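Local coordinates for protein probable zinc protease PqqL (Escherichia coli, PDB 6OFT) that probably acts as a periplasmic zinc-dependent endopeptidase of the M16 family, this chain being the first half of the whole enzyme, at residues N33-H39 / N198-V204. Numbering follows the deposited sequence.
Sequences NLWLQIH and NMTFIVV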
loop_
_atom_site.group_PDB
_atom_site.type_symbol
_atom_site.label_atom_id
_atom_site.label_comp_id
_atom_site.label_asym_id
_atom_site.label_seq_id
_atom_site.Cartn_x
_atom_site.Cartn_y
_atom_site.Cartn_z
ATOM N N ASN A 33 19.998 -0.335 -3.982
ATOM C CA ASN A 33 18.827 0.420 -4.369
ATOM C C ASN A 33 19.035 1.809 -3.815
ATOM O O ASN A 33 19.449 1.970 -2.655
ATOM C CB ASN A 33 17.548 -0.190 -3.806
ATOM C CG ASN A 33 17.007 -1.333 -4.612
ATOM O OD1 ASN A 33 17.498 -1.661 -5.697
ATOM N ND2 ASN A 33 15.997 -1.986 -4.075
ATOM N N LEU A 34 18.844 2.806 -4.675
ATOM C CA LEU A 34 18.947 4.219 -4.318
ATOM C C LEU A 34 17.602 4.811 -4.677
ATOM O O LEU A 34 17.220 4.795 -5.852
ATOM C CB LEU A 34 20.089 4.932 -5.076
ATOM C CG LEU A 34 21.510 4.360 -4.948
ATOM C CD1 LEU A 34 22.463 5.116 -5.850
ATOM C CD2 LEU A 34 22.026 4.408 -3.491
ATOM N N TRP A 35 16.821 5.197 -3.653
ATOM C CA TRP A 35 15.489 5.749 -3.852
ATOM C C TRP A 35 15.395 7.128 -3.248
ATOM O O TRP A 35 15.738 7.307 -2.073
ATOM C CB TRP A 35 14.391 4.878 -3.184
ATOM C CG TRP A 35 14.073 3.534 -3.787
ATOM C CD1 TRP A 35 14.836 2.801 -4.659
ATOM C CD2 TRP A 35 12.945 2.715 -3.456
ATOM N NE1 TRP A 35 14.214 1.605 -4.943
ATOM C CE2 TRP A 35 13.054 1.521 -4.210
ATOM C CE3 TRP A 35 11.848 2.872 -2.584
ATOM C CZ2 TRP A 35 12.126 0.474 -4.094
ATOM C CZ3 TRP A 35 10.901 1.854 -2.507
ATOM C CH2 TRP A 35 11.038 0.679 -3.264
ATOM N N LEU A 36 14.861 8.091 -4.022
ATOM C CA LEU A 36 14.590 9.432 -3.533
ATOM C C LEU A 36 13.076 9.504 -3.306
ATOM O O LEU A 36 12.279 9.356 -4.247
ATOM C CB LEU A 36 15.068 10.536 -4.498
ATOM C CG LEU A 36 14.661 11.974 -4.095
ATOM C CD1 LEU A 36 15.301 12.389 -2.724
ATOM C CD2 LEU A 36 14.985 12.979 -5.219
ATOM N N GLN A 37 12.692 9.730 -2.048
ATOM C CA GLN A 37 11.301 9.777 -1.642
ATOM C C GLN A 37 10.839 11.190 -1.299
ATOM O O GLN A 37 11.314 11.788 -0.342
ATOM C CB GLN A 37 11.069 8.780 -0.476
ATOM C CG GLN A 37 9.695 8.858 0.206
ATOM C CD GLN A 37 9.689 8.001 1.435
ATOM O OE1 GLN A 37 10.435 8.238 2.388
ATOM N NE2 GLN A 37 8.872 6.971 1.436
ATOM N N ILE A 38 9.883 11.704 -2.084
ATOM C CA ILE A 38 9.267 13.010 -1.857
ATOM C C ILE A 38 8.033 12.690 -1.045
ATOM O O ILE A 38 7.205 11.913 -1.509
ATOM C CB ILE A 38 8.899 13.761 -3.184
ATOM C CG1 ILE A 38 10.028 13.676 -4.271
ATOM C CG2 ILE A 38 8.456 15.204 -2.912
ATOM C CD1 ILE A 38 11.433 14.196 -3.943
ATOM N N HIS A 39 7.879 13.308 0.129
ATOM C CA HIS A 39 6.742 13.022 1.015
ATOM C C HIS A 39 5.455 13.743 0.608
ATOM O O HIS A 39 4.650 14.132 1.478
ATOM C CB HIS A 39 7.117 13.300 2.477
ATOM C CG HIS A 39 8.187 12.391 3.003
ATOM N ND1 HIS A 39 7.887 11.345 3.850
ATOM C CD2 HIS A 39 9.525 12.414 2.793
ATOM C CE1 HIS A 39 9.043 10.761 4.132
ATOM N NE2 HIS A 39 10.058 11.373 3.517
ATOM N N ASN A 198 11.372 17.884 2.988
ATOM C CA ASN A 198 10.261 17.048 2.565
ATOM C C ASN A 198 10.831 15.838 1.797
ATOM O O ASN A 198 10.087 15.134 1.107
ATOM C CB ASN A 198 9.281 17.877 1.689
ATOM C CG ASN A 198 7.941 17.224 1.462
ATOM O OD1 ASN A 198 7.366 16.599 2.357
ATOM N ND2 ASN A 198 7.421 17.340 0.252
ATOM N N MET A 199 12.151 15.573 1.952
ATOM C CA MET A 199 12.824 14.472 1.247
ATOM C C MET A 199 13.570 13.506 2.142
ATOM O O MET A 199 14.192 13.909 3.126
ATOM C CB MET A 199 13.831 15.007 0.219
ATOM C CG MET A 199 13.215 15.697 -0.950
ATOM S SD MET A 199 14.535 16.493 -1.866
ATOM C CE MET A 199 13.584 17.289 -3.116
ATOM N N THR A 200 13.525 12.223 1.754
ATOM C CA THR A 200 14.255 11.136 2.385
ATOM C C THR A 200 14.957 10.372 1.272
ATOM O O THR A 200 14.303 9.949 0.315
ATOM C CB THR A 200 13.336 10.226 3.211
ATOM O OG1 THR A 200 12.684 11.015 4.215
ATOM C CG2 THR A 200 14.098 9.085 3.866
ATOM N N PHE A 201 16.290 10.250 1.373
ATOM C CA PHE A 201 17.089 9.474 0.432
ATOM C C PHE A 201 17.325 8.095 1.089
ATOM O O PHE A 201 17.834 8.031 2.211
ATOM C CB PHE A 201 18.429 10.186 0.087
ATOM C CG PHE A 201 19.092 9.521 -1.097
ATOM C CD1 PHE A 201 18.601 9.706 -2.382
ATOM C CD2 PHE A 201 20.179 8.672 -0.921
ATOM C CE1 PHE A 201 19.169 9.036 -3.470
ATOM C CE2 PHE A 201 20.758 8.024 -2.013
ATOM C CZ PHE A 201 20.242 8.208 -3.280
ATOM N N ILE A 202 16.907 7.007 0.413
ATOM C CA ILE A 202 16.980 5.627 0.922
ATOM C C ILE A 202 18.048 4.788 0.193
ATOM O O ILE A 202 18.004 4.663 -1.023
ATOM C CB ILE A 202 15.560 4.980 0.879
ATOM C CG1 ILE A 202 14.532 5.822 1.687
ATOM C CG2 ILE A 202 15.575 3.511 1.344
ATOM C CD1 ILE A 202 13.070 5.499 1.402
ATOM N N VAL A 203 18.995 4.216 0.953
ATOM C CA VAL A 203 20.085 3.371 0.427
ATOM C C VAL A 203 19.919 1.966 1.027
ATOM O O VAL A 203 20.033 1.816 2.233
ATOM C CB VAL A 203 21.492 3.987 0.746
ATOM C CG1 VAL A 203 22.632 3.088 0.267
ATOM C CG2 VAL A 203 21.642 5.392 0.160
ATOM N N VAL A 204 19.617 0.945 0.200
ATOM C CA VAL A 204 19.444 -0.440 0.682
ATOM C C VAL A 204 20.293 -1.339 -0.210
ATOM O O VAL A 204 20.063 -1.420 -1.420
ATOM C CB VAL A 204 17.957 -0.932 0.746
ATOM C CG1 VAL A 204 17.858 -2.311 1.422
ATOM C CG2 VAL A 204 17.053 0.067 1.468
#
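Residues 33-38 and 199-204, parts of strands 31-38 and 199-205, run antiparallel as direct neighbours, the axes of these segments 4.7 Å apart at closest approach and 164° between their directions. N33-V204, W35-I202 and Q37-T200 are hydrogen-bonded pairs, each joined by two N-H...O bonds; in the central one W35 N lies 2.9 Å from I202 O and I202 N 2.8 Å from W35 O. The non-hydrogen-bonded pairs L34-V203, L36-F201 and I38-M199 fall between them. Beyond the strand end, H39 N still bonds to N198 O at 3.0 Å, and the imidazole turns back so that H39 NE2 meets T200 OG1 at 2.7 Å, a hydrogen bond that fastens the strand ends through side chains as well.

L34, L36, I38, M199, F201 and V203 form one apolar face. F201 leans across to the other strand, its CZ 3.7 Å from L34 CB, while I38 CD1 packs on M199 CG at 3.8 Å. Helix 107-122 packs on L34, L36 and F201 of this face, F117 making an edge-to-face stack with F201, while Y194 in a loop meets I38 and M199. The opposite face carries N33, W35, Q37, T200, I202 and V204 and meets helix 378-391: Q37 OE1 is hydrogen-bonded to S389 and N33 ND2 to T382, whereas N33 OD1 is hydrogen-bonded to S101 on strand 96-103.

Brought together from positions far apart in sequence, the two strands are the central pair of a six-stranded mixed sheet, flanked by strands 19-24 and 96-103. Such a sheet with helices packed against it is characteristic of M16 peptidase domains; here the I38 side chain lies about 8 Å from that of E57, the predicted proton acceptor.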